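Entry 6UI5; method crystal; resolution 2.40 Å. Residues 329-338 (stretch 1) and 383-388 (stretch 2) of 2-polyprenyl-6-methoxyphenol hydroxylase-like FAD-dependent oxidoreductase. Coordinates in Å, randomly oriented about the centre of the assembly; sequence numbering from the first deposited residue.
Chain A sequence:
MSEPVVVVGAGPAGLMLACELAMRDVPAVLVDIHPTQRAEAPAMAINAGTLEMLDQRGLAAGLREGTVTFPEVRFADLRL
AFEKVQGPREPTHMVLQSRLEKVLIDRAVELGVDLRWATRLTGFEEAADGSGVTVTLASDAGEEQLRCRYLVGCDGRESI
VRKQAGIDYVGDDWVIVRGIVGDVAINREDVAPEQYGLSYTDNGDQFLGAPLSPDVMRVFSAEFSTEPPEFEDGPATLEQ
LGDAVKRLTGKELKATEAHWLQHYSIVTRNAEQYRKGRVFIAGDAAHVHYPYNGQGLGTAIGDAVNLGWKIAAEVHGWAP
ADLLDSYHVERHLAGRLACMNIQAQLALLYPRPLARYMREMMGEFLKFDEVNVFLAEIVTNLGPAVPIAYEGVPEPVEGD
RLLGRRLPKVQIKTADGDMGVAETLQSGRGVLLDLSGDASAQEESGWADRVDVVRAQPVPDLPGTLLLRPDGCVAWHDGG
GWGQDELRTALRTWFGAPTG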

# COMPACT_ATOMS: atom_id res chain seq x y z
N VAL A 329 16.59 -14.89 12.87
CA VAL A 329 16.72 -13.87 11.83
C VAL A 329 15.81 -14.18 10.66
O VAL A 329 15.02 -13.35 10.21
CB VAL A 329 18.18 -13.75 11.37
CG1 VAL A 329 18.26 -12.68 10.29
CG2 VAL A 329 19.06 -13.44 12.54
N GLU A 330 15.92 -15.40 10.15
CA GLU A 330 15.19 -15.77 8.95
C GLU A 330 13.70 -15.84 9.23
O GLU A 330 12.90 -15.35 8.43
CB GLU A 330 15.71 -17.10 8.41
CG GLU A 330 16.90 -16.90 7.50
CD GLU A 330 17.81 -18.11 7.45
OE1 GLU A 330 19.01 -17.93 7.14
OE2 GLU A 330 17.34 -19.24 7.70
N ARG A 331 13.31 -16.42 10.36
CA ARG A 331 11.91 -16.77 10.56
C ARG A 331 11.11 -15.68 11.25
O ARG A 331 9.93 -15.51 10.94
CB ARG A 331 11.83 -18.07 11.32
CG ARG A 331 12.22 -19.23 10.39
CD ARG A 331 10.99 -19.70 9.67
NE ARG A 331 10.74 -19.07 8.39
CZ ARG A 331 9.61 -19.22 7.70
NH1 ARG A 331 8.62 -19.95 8.21
NH2 ARG A 331 9.48 -18.64 6.50
N HIS A 332 11.72 -14.88 12.12
CA HIS A 332 11.00 -13.72 12.63
C HIS A 332 10.57 -12.79 11.50
O HIS A 332 9.49 -12.19 11.58
CB HIS A 332 11.85 -12.96 13.65
CG HIS A 332 11.17 -11.75 14.21
ND1 HIS A 332 10.94 -10.61 13.48
CD2 HIS A 332 10.67 -11.51 15.45
CE1 HIS A 332 10.33 -9.72 14.23
NE2 HIS A 332 10.15 -10.24 15.43
N LEU A 333 11.40 -12.64 10.46
CA LEU A 333 11.00 -11.78 9.34
C LEU A 333 9.76 -12.33 8.68
O LEU A 333 8.83 -11.59 8.36
CB LEU A 333 12.12 -11.63 8.30
CG LEU A 333 11.80 -11.12 6.88
CD1 LEU A 333 11.26 -9.66 6.85
CD2 LEU A 333 13.06 -11.16 5.95
N ALA A 334 9.73 -13.65 8.48
CA ALA A 334 8.61 -14.27 7.78
C ALA A 334 7.32 -14.16 8.60
O ALA A 334 6.24 -13.90 8.05
CB ALA A 334 8.96 -15.73 7.48
N GLY A 335 7.43 -14.32 9.93
CA GLY A 335 6.29 -14.04 10.79
C GLY A 335 5.87 -12.58 10.74
O GLY A 335 4.67 -12.27 10.67
N ARG A 336 6.85 -11.67 10.78
CA ARG A 336 6.58 -10.24 10.66
C ARG A 336 5.72 -9.95 9.44
O ARG A 336 4.68 -9.28 9.54
CB ARG A 336 7.92 -9.49 10.53
CG ARG A 336 8.00 -8.14 11.17
CD ARG A 336 9.12 -7.29 10.58
NE ARG A 336 8.60 -6.48 9.49
CZ ARG A 336 9.25 -6.18 8.37
NH1 ARG A 336 10.48 -6.64 8.15
NH2 ARG A 336 8.66 -5.43 7.45
N LEU A 337 6.14 -10.48 8.28
CA LEU A 337 5.52 -10.15 7.00
C LEU A 337 4.16 -10.83 6.84
O LEU A 337 3.26 -10.27 6.21
CB LEU A 337 6.45 -10.54 5.84
CG LEU A 337 7.74 -9.75 5.52
CD1 LEU A 337 8.51 -10.33 4.30
CD2 LEU A 337 7.48 -8.26 5.29
N ALA A 338 4.00 -12.04 7.40
CA ALA A 338 2.67 -12.64 7.43
C ALA A 338 1.72 -11.78 8.26
O ALA A 338 0.67 -11.34 7.76
CB ALA A 338 2.73 -14.07 7.96
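Stretch 2 383-388: GPAVPI

Stretch 2 is an extended segment without regular helix or strand. It lies along one side of the helix formed by stretch 1. It runs opposite in direction to the helix: Pro-384 is level with Ala-334, and Val-386 with Glu-330. In both pairs the CA atoms are 6.0 Å apart. Gly-383 enters with a positive phi of 75°, and a CB there would come within 2.5 Å of CD of Pro-384. From Pro-384 to Pro-387, phi stays between -48° and -72° and psi between 115° and 130°.

The main bump is the ring of Pro-384, whose CA-to-CB bond points toward the helix. The small side chain of Ala-334 leaves a hollow, and CG of Pro-384 comes to 3.5 Å from Ala-334 CB. Two leucines border it: Pro-384 CB lies 4.0 Å from Leu-337 CD1 and 4.4 Å from Leu-333 CD2. Arg-331 starts away from stretch 2, but its end returns, with NH2 4.3 Å from Pro-384 CG. Ala-385 points away and makes no contact.

Further along, Val-386 CG1 lies 3.2 Å from Glu-330 OE1, a close contact and not a hydrogen bond. Pro-387 CD lies 4.3 Å from Glu-330 CG. No direct hydrogen bond joins the stretches. One water bridges them, donating to Glu-330 OE1 (2.7 Å from the water O) and to Pro-387 O (3.0 Å from the water O).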

# COMPACT_ATOMS: atom_id res chain seq x y z
N GLY A 383 7.66 -16.49 -0.87
CA GLY A 383 7.75 -15.88 0.43
C GLY A 383 9.13 -15.39 0.69
O GLY A 383 10.05 -15.63 -0.08
N PRO A 384 9.30 -14.80 1.84
CA PRO A 384 10.50 -13.99 2.10
C PRO A 384 11.76 -14.73 1.68
O PRO A 384 12.05 -15.82 2.20
CB PRO A 384 10.45 -13.76 3.61
CG PRO A 384 9.70 -15.00 4.14
CD PRO A 384 8.79 -15.51 3.02
N ALA A 385 12.46 -14.20 0.67
CA ALA A 385 13.82 -14.61 0.38
C ALA A 385 14.66 -14.53 1.64
O ALA A 385 14.62 -13.53 2.36
CB ALA A 385 14.44 -13.73 -0.71
N VAL A 386 15.38 -15.61 1.93
CA VAL A 386 16.32 -15.61 3.06
C VAL A 386 17.53 -14.75 2.69
O VAL A 386 18.10 -14.94 1.60
CB VAL A 386 16.74 -17.04 3.40
CG1 VAL A 386 18.07 -17.05 4.18
CG2 VAL A 386 15.61 -17.78 4.16
N PRO A 387 17.93 -13.80 3.52
CA PRO A 387 19.03 -12.90 3.13
C PRO A 387 20.35 -13.67 3.04
O PRO A 387 20.75 -14.37 3.98
CB PRO A 387 19.04 -11.85 4.25
CG PRO A 387 18.38 -12.52 5.42
CD PRO A 387 17.39 -13.49 4.86
N ILE A 388 21.01 -13.55 1.90
CA ILE A 388 22.25 -14.28 1.63
C ILE A 388 23.33 -13.24 1.36
O ILE A 388 23.24 -12.50 0.37
CB ILE A 388 22.11 -15.25 0.45
CG1 ILE A 388 21.03 -16.32 0.70
CG2 ILE A 388 23.47 -15.88 0.09
CD1 ILE A 388 21.48 -17.48 1.55
O HOH W 1 20.14 -15.50 6.74